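PDB 4Q7F: 5' nucleotidase family protein from Staphylococcus aureus subsp. aureus, which belongs to the 5'-nucleotidase family, combining a calcineurin-like phosphoesterase domain that holds a manganese and a magnesium ion with a family-specific C-terminal domain. Local coordinates for residues T38-Y43 / Q312-L317; P193-K196 / I201-V204; F210-D213 / T218-E221. All coordinates share one frame; numbering follows the deposited sequence.

Contact 1: T38-Y43 / Q312-L317; sequences TSRNQY and QLEDWL
R40 leans from a loop, just inside the type I turn S39-Q42, over E314 to D315 on the helical segment 312-317. Its CG lies anti to the backbone N (chi1 -180°) and the chain runs on extended to NE, which carries the guanidinium over to the helix. CB starts 4.0 Å from E314 OE1, and CG passes at the same distance from E314 CB. At the tip E314 CB sits over one guanidinium face, offset toward its rim, 3.4 Å from R40 NH2. The edge belongs to D315: NH1 at 2.7 Å and NH2 at 3.0 Å both reach D315 OD1, end-on and close to the guanidinium plane, in a salt bridge whose two hydrogen bonds are clearly bent (149° and 136°). NH2 also forms a salt bridge with D318. The E314 carboxylate lies by the R40 backbone, not the guanidinium: OE1 forms a salt bridge with R378, OE2 one with R310, and a water 2.7 Å from E314 OE2 donates to it and to S39 O, bridging the two segments. The loop after strand 19-25 is thereby fastened to the end of helix 304-317, which also packs on helices 78-85 and 377-383.

Contact 2: P193-K196 / I201-V204; sequences PEMK and IIVV
M195, K196 and I202 meet without a flat group among them, so there are no faces or ring edges to match, and the fit is made by methyl and methylene carbons alone. Two branches of I202 reach from the strand to the helix, one for each partner. CG2 touches M195, a selenomethionine, at its methyl: M195 CE lies 3.7 Å from I202 CG2, the two side chains crossing at about a right angle. The longer branch ends on K196, where I202 CD1 rests 3.6 Å from the CG methylene. I202 CG1 stands anti to the carbonyl carbon (chi1 -67°) and CD1 continues outward in an extended chain, which separates the two methyls and lets each find its own partner. In M195 the chain bends sharply at its last torsion (chi3 -28°), folding CE round the selenium to bring the methyl, rather than SE, up against I202.

The contact belongs to a beta-alpha-beta crossover: helix 184-198 follows strand 155-163 and leads into strand 201-207, which lies parallel beside strand 155-163 in the mixed sheet, and M195 and I202 join helix and sheet on the two sides of the short connecting turn. Around them the same layer is filled by L188 and L192 of the helix and I160 of strand 155-163. M195 and I202 are buried, whereas K196 lies at the surface: its aliphatic stem packs on I202 while NZ is drawn off to a salt bridge with D239. The chemistry is thus purely apolar between the two segments, a dispersion and hydrophobic fit with no directional bond, while backbone polar groups of the strand bond to neighbours; I202 N, for one, donates to the D241 carboxylate.

Contact 3: F210-D213 / T218-E221; sequences FEKD and TPTE
The backbones of F210-D213 and T218-E221 run antiparallel and meet in a single beta bridge, K212 with P219, their CA atoms 4.1 Å apart. The motif is a hairpin-shaped loop without regular strands. K212 and P219 form its non-hydrogen-bonded pair, where no N-H is used across the pair, a position compatible with proline. It is flanked by T220 N to E211 O at 3.0 Å, almost straight at 177°, and by D213 N to T218 O at 2.9 Å. Beside the bridge the aliphatic stem of K212 lies alongside P219, CG 3.7 Å from P219 CA, and the extended chain continues past the proline ring before its end leads away.

E211 and E221 lie next to each other, E211 CB 3.9 Å from E221 OE1, yet their carboxylates part. The E211 oxygens accept from the backbone N atoms of Y230 and A231 in the first turn of helix 229-236, a setting that would probably stabilise negative charge. E221 OE1 instead accepts from the side-chain ND2 of N227, next to the ligand-pocket residue E226, and the E221 side chain is about 8 Å from the bound 3D1. The hairpin thus lies near the pocket without lining it, and is tied to helix 229-236.

T220 is the side chain that points across the hairpin. OG1 stands between the backbone N and the carbonyl carbon (chi1 55°), which places it near E211 O, while CG2 packs 3.5 Å from D213 N. A water lies 2.8 Å from T220 OG1; it donates to F210 O, and weakly to K212 O.

In the fold
From the N terminus the chain leaves strand 19-25 and passes through 38-43, whose partner comes 269 residues later on helix 304-317. Contact 1 therefore closes a long loop, and contacts 2 and 3 both fall within it. They come one after the other: contact 2 closes a short turn between helix 184-198 and strand 201-207, then contact 3 pinches the loop that leads from that strand to helix 229-236. Their nearest atoms are about 9 Å apart. Contact 1 lies about 38 Å, centre to centre, from contact 3, on the opposite side of the chain's centre. Contacts 2 and 3 are local to the phosphoesterase region; contact 1 links its early loop to a later helix.

Contact 1: T38-Y43 / Q312-L317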
loop_
_atom_site.group_PDB
_atom_site.type_symbol
_atom_site.label_atom_id
_atom_site.label_comp_id
_atom_site.label_asym_id
_atom_site.label_seq_id
_atom_site.Cartn_x
_atom_site.Cartn_y
_atom_site.Cartn_z
ATOM N N THR A 38 -9.933 4.661 14.081
ATOM C CA THR A 38 -10.707 5.877 13.858
ATOM C C THR A 38 -11.140 6.482 15.208
ATOM O O THR A 38 -11.310 7.690 15.324
ATOM C CB THR A 38 -11.893 5.649 12.906
ATOM O OG1 THR A 38 -12.660 4.546 13.344
ATOM C CG2 THR A 38 -11.391 5.337 11.512
ATOM N N SER A 39 -11.264 5.648 16.237
ATOM C CA SER A 39 -11.573 6.133 17.594
ATOM C C SER A 39 -10.991 5.136 18.597
ATOM O O SER A 39 -10.810 3.974 18.281
ATOM C CB SER A 39 -13.086 6.363 17.810
ATOM O OG SER A 39 -13.845 5.161 17.730
ATOM N N ARG A 40 -10.690 5.621 19.796
ATOM C CA ARG A 40 -10.050 4.826 20.846
ATOM C C ARG A 40 -10.647 3.475 21.167
ATOM O O ARG A 40 -9.913 2.486 21.269
ATOM C CB ARG A 40 -9.989 5.641 22.136
ATOM C CG ARG A 40 -9.335 4.900 23.290
ATOM C CD ARG A 40 -9.275 5.730 24.555
ATOM N NE ARG A 40 -8.509 4.998 25.553
ATOM C CZ ARG A 40 -7.218 5.190 25.839
ATOM N NH1 ARG A 40 -6.645 4.425 26.754
ATOM N NH2 ARG A 40 -6.495 6.140 25.239
ATOM N N ASN A 41 -11.970 3.422 21.325
ATOM C CA ASN A 41 -12.656 2.191 21.741
ATOM C C ASN A 41 -13.188 1.350 20.569
ATOM O O ASN A 41 -13.840 0.321 20.770
ATOM C CB ASN A 41 -13.779 2.572 22.713
ATOM C CG ASN A 41 -13.270 3.383 23.910
ATOM O OD1 ASN A 41 -12.416 2.926 24.663
ATOM N ND2 ASN A 41 -13.808 4.578 24.089
ATOM N N GLN A 42 -12.873 1.780 19.354
ATOM C CA GLN A 42 -13.307 1.113 18.127
ATOM C C GLN A 42 -12.968 -0.366 18.234
ATOM O O GLN A 42 -11.917 -0.741 18.769
ATOM C CB GLN A 42 -12.607 1.755 16.910
ATOM C CG GLN A 42 -13.460 1.983 15.651
ATOM C CD GLN A 42 -13.475 0.870 14.620
ATOM O OE1 GLN A 42 -12.453 0.217 14.336
ATOM N NE2 GLN A 42 -14.625 0.705 13.980
ATOM N N TYR A 43 -13.895 -1.202 17.770
ATOM C CA TYR A 43 -13.724 -2.647 17.758
ATOM C C TYR A 43 -14.422 -3.083 16.490
ATOM O O TYR A 43 -15.543 -2.655 16.237
ATOM C CB TYR A 43 -14.375 -3.300 18.966
ATOM C CG TYR A 43 -13.946 -4.727 19.175
ATOM C CD1 TYR A 43 -14.367 -5.743 18.317
ATOM C CD2 TYR A 43 -13.119 -5.067 20.249
ATOM C CE1 TYR A 43 -13.954 -7.059 18.518
ATOM C CE2 TYR A 43 -12.713 -6.374 20.462
ATOM C CZ TYR A 43 -13.118 -7.360 19.595
ATOM O OH TYR A 43 -12.711 -8.653 19.835
ATOM N N GLN A 312 -1.388 1.534 25.683
ATOM C CA GLN A 312 -0.243 2.429 25.484
ATOM C C GLN A 312 -0.363 3.089 24.118
ATOM O O GLN A 312 -0.144 4.291 23.968
ATOM C CB GLN A 312 1.061 1.653 25.560
ATOM C CG GLN A 312 1.448 1.237 26.978
ATOM C CD GLN A 312 2.628 0.291 26.990
ATOM O OE1 GLN A 312 2.749 -0.584 26.122
ATOM N NE2 GLN A 312 3.486 0.427 27.993
ATOM N N LEU A 313 -0.730 2.288 23.133
ATOM C CA LEU A 313 -0.890 2.771 21.783
ATOM C C LEU A 313 -1.991 3.825 21.725
ATOM O O LEU A 313 -1.779 4.919 21.200
ATOM C CB LEU A 313 -1.204 1.597 20.848
ATOM C CG LEU A 313 -1.560 1.970 19.408
ATOM C CD1 LEU A 313 -0.504 2.874 18.788
ATOM C CD2 LEU A 313 -1.729 0.686 18.598
ATOM N N GLU A 314 -3.163 3.513 22.278
ATOM C CA GLU A 314 -4.274 4.487 22.275
ATOM C C GLU A 314 -3.888 5.751 23.046
ATOM O O GLU A 314 -4.190 6.875 22.626
ATOM C CB GLU A 314 -5.549 3.862 22.847
ATOM C CG GLU A 314 -6.090 2.675 22.041
ATOM C CD GLU A 314 -6.548 3.020 20.644
ATOM O OE1 GLU A 314 -6.691 4.240 20.276
ATOM O OE2 GLU A 314 -6.794 2.041 19.894
ATOM N N ASP A 315 -3.216 5.577 24.183
ATOM C CA ASP A 315 -2.785 6.736 24.967
ATOM C C ASP A 315 -1.916 7.677 24.103
ATOM O O ASP A 315 -2.124 8.884 24.088
ATOM C CB ASP A 315 -2.049 6.303 26.231
ATOM C CG ASP A 315 -2.981 5.670 27.278
ATOM O OD1 ASP A 315 -4.229 5.663 27.107
ATOM O OD2 ASP A 315 -2.466 5.176 28.291
ATOM N N TRP A 316 -0.967 7.105 23.361
ATOM C CA TRP A 316 -0.100 7.881 22.492
ATOM C C TRP A 316 -0.915 8.556 21.404
ATOM O O TRP A 316 -0.711 9.727 21.115
ATOM C CB TRP A 316 0.974 6.973 21.887
ATOM C CG TRP A 316 1.967 7.660 21.061
ATOM C CD1 TRP A 316 3.000 8.444 21.500
ATOM C CD2 TRP A 316 2.106 7.571 19.636
ATOM N NE1 TRP A 316 3.752 8.866 20.431
ATOM C CE2 TRP A 316 3.223 8.350 19.277
ATOM C CE3 TRP A 316 1.388 6.913 18.632
ATOM C CZ2 TRP A 316 3.635 8.497 17.953
ATOM C CZ3 TRP A 316 1.793 7.049 17.327
ATOM C CH2 TRP A 316 2.911 7.826 16.990
ATOM N N LEU A 317 -1.862 7.817 20.823
ATOM C CA LEU A 317 -2.711 8.373 19.790
ATOM C C LEU A 317 -3.565 9.536 20.287
ATOM O O LEU A 317 -3.912 10.427 19.513
ATOM C CB LEU A 317 -3.578 7.276 19.176
ATOM C CG LEU A 317 -2.769 6.312 18.304
ATOM C CD1 LEU A 317 -3.641 5.166 17.856
ATOM C CD2 LEU A 317 -2.178 7.036 17.091
HETATM O O HOH W 1 -8.663 2.163 17.938
#

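Contact 2: P193-K196 / I201-V204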
loop_
_atom_site.group_PDB
_atom_site.type_symbol
_atom_site.label_atom_id
_atom_site.label_comp_id
_atom_site.label_asym_id
_atom_site.label_seq_id
_atom_site.Cartn_x
_atom_site.Cartn_y
_atom_site.Cartn_z
ATOM N N PRO A 193 11.014 -24.870 -14.609
ATOM C CA PRO A 193 11.590 -26.151 -14.996
ATOM C C PRO A 193 12.220 -26.897 -13.820
ATOM O O PRO A 193 11.962 -28.069 -13.645
ATOM C CB PRO A 193 12.654 -25.762 -16.023
ATOM C CG PRO A 193 12.161 -24.485 -16.614
ATOM C CD PRO A 193 11.450 -23.773 -15.496
ATOM N N GLU A 194 13.034 -26.210 -13.029
ATOM C CA GLU A 194 13.701 -26.822 -11.886
ATOM C C GLU A 194 12.717 -27.233 -10.800
ATOM O O GLU A 194 12.887 -28.266 -10.158
ATOM C CB GLU A 194 14.714 -25.858 -11.283
ATOM C CG GLU A 194 15.468 -26.454 -10.104
ATOM C CD GLU A 194 16.462 -25.496 -9.492
ATOM O OE1 GLU A 194 16.217 -24.265 -9.532
ATOM O OE2 GLU A 194 17.483 -25.988 -8.957
HETATM N N MSE A 195 11.710 -26.397 -10.576
HETATM C CA MSE A 195 10.696 -26.680 -9.578
HETATM C C MSE A 195 9.958 -27.937 -9.958
HETATM O O MSE A 195 9.780 -28.821 -9.124
HETATM C CB MSE A 195 9.765 -25.487 -9.414
HETATM C CG MSE A 195 10.508 -24.418 -8.619
HETATM SE SE MSE A 195 9.382 -22.852 -8.213
HETATM C CE MSE A 195 8.117 -22.849 -9.713
ATOM N N LYS A 196 9.554 -28.049 -11.220
ATOM C CA LYS A 196 8.848 -29.241 -11.672
ATOM C C LYS A 196 9.713 -30.511 -11.579
ATOM O O LYS A 196 9.174 -31.596 -11.474
ATOM C CB LYS A 196 8.336 -29.064 -13.091
ATOM C CG LYS A 196 7.283 -27.984 -13.246
ATOM C CD LYS A 196 6.903 -27.804 -14.708
ATOM C CE LYS A 196 6.240 -29.054 -15.281
ATOM N NZ LYS A 196 5.936 -28.929 -16.729
ATOM N N ILE A 201 3.732 -30.501 -6.651
ATOM C CA ILE A 201 2.819 -29.379 -6.442
ATOM C C ILE A 201 3.604 -28.082 -6.339
ATOM O O ILE A 201 4.597 -27.997 -5.603
ATOM C CB ILE A 201 1.983 -29.563 -5.160
ATOM C CG1 ILE A 201 1.152 -30.847 -5.248
ATOM C CG2 ILE A 201 1.082 -28.348 -4.923
ATOM C CD1 ILE A 201 0.102 -30.835 -6.342
ATOM N N ILE A 202 3.139 -27.069 -7.068
ATOM C CA ILE A 202 3.785 -25.761 -7.096
ATOM C C ILE A 202 2.863 -24.663 -6.583
ATOM O O ILE A 202 1.719 -24.539 -7.018
ATOM C CB ILE A 202 4.267 -25.431 -8.515
ATOM C CG1 ILE A 202 5.407 -26.401 -8.872
ATOM C CG2 ILE A 202 4.735 -23.979 -8.596
ATOM C CD1 ILE A 202 5.751 -26.460 -10.334
ATOM N N VAL A 203 3.401 -23.879 -5.656
ATOM C CA VAL A 203 2.702 -22.786 -5.024
ATOM C C VAL A 203 3.511 -21.527 -5.239
ATOM O O VAL A 203 4.679 -21.458 -4.865
ATOM C CB VAL A 203 2.578 -23.013 -3.497
ATOM C CG1 VAL A 203 1.876 -21.843 -2.808
ATOM C CG2 VAL A 203 1.856 -24.317 -3.205
ATOM N N VAL A 204 2.893 -20.544 -5.884
ATOM C CA VAL A 204 3.512 -19.265 -6.105
ATOM C C VAL A 204 2.917 -18.253 -5.130
ATOM O O VAL A 204 1.684 -18.081 -5.093
ATOM C CB VAL A 204 3.248 -18.743 -7.534
ATOM C CG1 VAL A 204 3.825 -17.348 -7.678
ATOM C CG2 VAL A 204 3.842 -19.682 -8.575
#

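Contact 3: F210-D213 / T218-E221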
loop_
_atom_site.group_PDB
_atom_site.type_symbol
_atom_site.label_atom_id
_atom_site.label_comp_id
_atom_site.label_asym_id
_atom_site.label_seq_id
_atom_site.Cartn_x
_atom_site.Cartn_y
_atom_site.Cartn_z
ATOM N N PHE A 210 -3.167 -8.601 -10.387
ATOM C CA PHE A 210 -3.557 -8.853 -11.758
ATOM C C PHE A 210 -3.763 -7.571 -12.537
ATOM O O PHE A 210 -4.502 -6.675 -12.111
ATOM C CB PHE A 210 -4.818 -9.717 -11.786
ATOM C CG PHE A 210 -4.669 -10.982 -11.001
ATOM C CD1 PHE A 210 -3.827 -11.985 -11.456
ATOM C CD2 PHE A 210 -5.296 -11.139 -9.781
ATOM C CE1 PHE A 210 -3.645 -13.144 -10.722
ATOM C CE2 PHE A 210 -5.118 -12.306 -9.034
ATOM C CZ PHE A 210 -4.288 -13.305 -9.506
ATOM N N GLU A 211 -3.092 -7.527 -13.684
ATOM C CA GLU A 211 -3.101 -6.385 -14.592
ATOM C C GLU A 211 -4.187 -6.513 -15.671
ATOM O O GLU A 211 -4.471 -5.548 -16.403
ATOM C CB GLU A 211 -1.717 -6.215 -15.222
ATOM C CG GLU A 211 -1.296 -7.245 -16.278
ATOM C CD GLU A 211 -0.920 -8.618 -15.748
ATOM O OE1 GLU A 211 -1.285 -8.965 -14.606
ATOM O OE2 GLU A 211 -0.261 -9.368 -16.506
ATOM N N LYS A 212 -4.767 -7.709 -15.772
ATOM C CA LYS A 212 -5.873 -7.994 -16.693
ATOM C C LYS A 212 -6.933 -8.769 -15.929
ATOM O O LYS A 212 -6.625 -9.436 -14.937
ATOM C CB LYS A 212 -5.405 -8.818 -17.884
ATOM C CG LYS A 212 -4.532 -8.056 -18.856
ATOM C CD LYS A 212 -3.995 -8.974 -19.937
ATOM C CE LYS A 212 -3.133 -8.216 -20.921
ATOM N NZ LYS A 212 -2.598 -9.129 -21.962
ATOM N N ASP A 213 -8.181 -8.660 -16.385
ATOM C CA ASP A 213 -9.306 -9.372 -15.770
ATOM C C ASP A 213 -9.087 -10.862 -15.991
ATOM O O ASP A 213 -8.851 -11.283 -17.115
ATOM C CB ASP A 213 -10.618 -8.925 -16.423
ATOM C CG ASP A 213 -11.812 -9.717 -15.937
ATOM O OD1 ASP A 213 -12.084 -9.722 -14.722
ATOM O OD2 ASP A 213 -12.492 -10.325 -16.783
ATOM N N THR A 218 -8.956 -8.844 -20.444
ATOM C CA THR A 218 -8.963 -7.426 -20.797
ATOM C C THR A 218 -8.134 -6.605 -19.805
ATOM O O THR A 218 -8.305 -6.743 -18.590
ATOM C CB THR A 218 -10.404 -6.865 -20.809
ATOM O OG1 THR A 218 -11.207 -7.636 -21.707
ATOM C CG2 THR A 218 -10.434 -5.391 -21.259
ATOM N N PRO A 219 -7.237 -5.743 -20.316
ATOM C CA PRO A 219 -6.464 -4.924 -19.386
ATOM C C PRO A 219 -7.386 -4.144 -18.446
ATOM O O PRO A 219 -8.434 -3.645 -18.872
ATOM C CB PRO A 219 -5.681 -3.980 -20.306
ATOM C CG PRO A 219 -5.607 -4.691 -21.613
ATOM C CD PRO A 219 -6.885 -5.467 -21.722
ATOM N N THR A 220 -7.021 -4.112 -17.165
ATOM C CA THR A 220 -7.777 -3.392 -16.141
ATOM C C THR A 220 -6.942 -2.228 -15.563
ATOM O O THR A 220 -7.381 -1.523 -14.669
ATOM C CB THR A 220 -8.228 -4.347 -15.001
ATOM O OG1 THR A 220 -7.096 -5.024 -14.462
ATOM C CG2 THR A 220 -9.217 -5.394 -15.519
ATOM N N GLU A 221 -5.730 -2.055 -16.073
ATOM C CA GLU A 221 -4.845 -0.962 -15.675
ATOM C C GLU A 221 -3.829 -0.863 -16.803
ATOM O O GLU A 221 -3.770 -1.767 -17.641
ATOM C CB GLU A 221 -4.159 -1.257 -14.334
ATOM C CG GLU A 221 -3.170 -2.423 -14.360
ATOM C CD GLU A 221 -2.694 -2.852 -12.967
ATOM O OE1 GLU A 221 -1.503 -3.153 -12.795
ATOM O OE2 GLU A 221 -3.510 -2.871 -12.026
HETATM O O HOH W 2 -7.436 -7.367 -12.939
#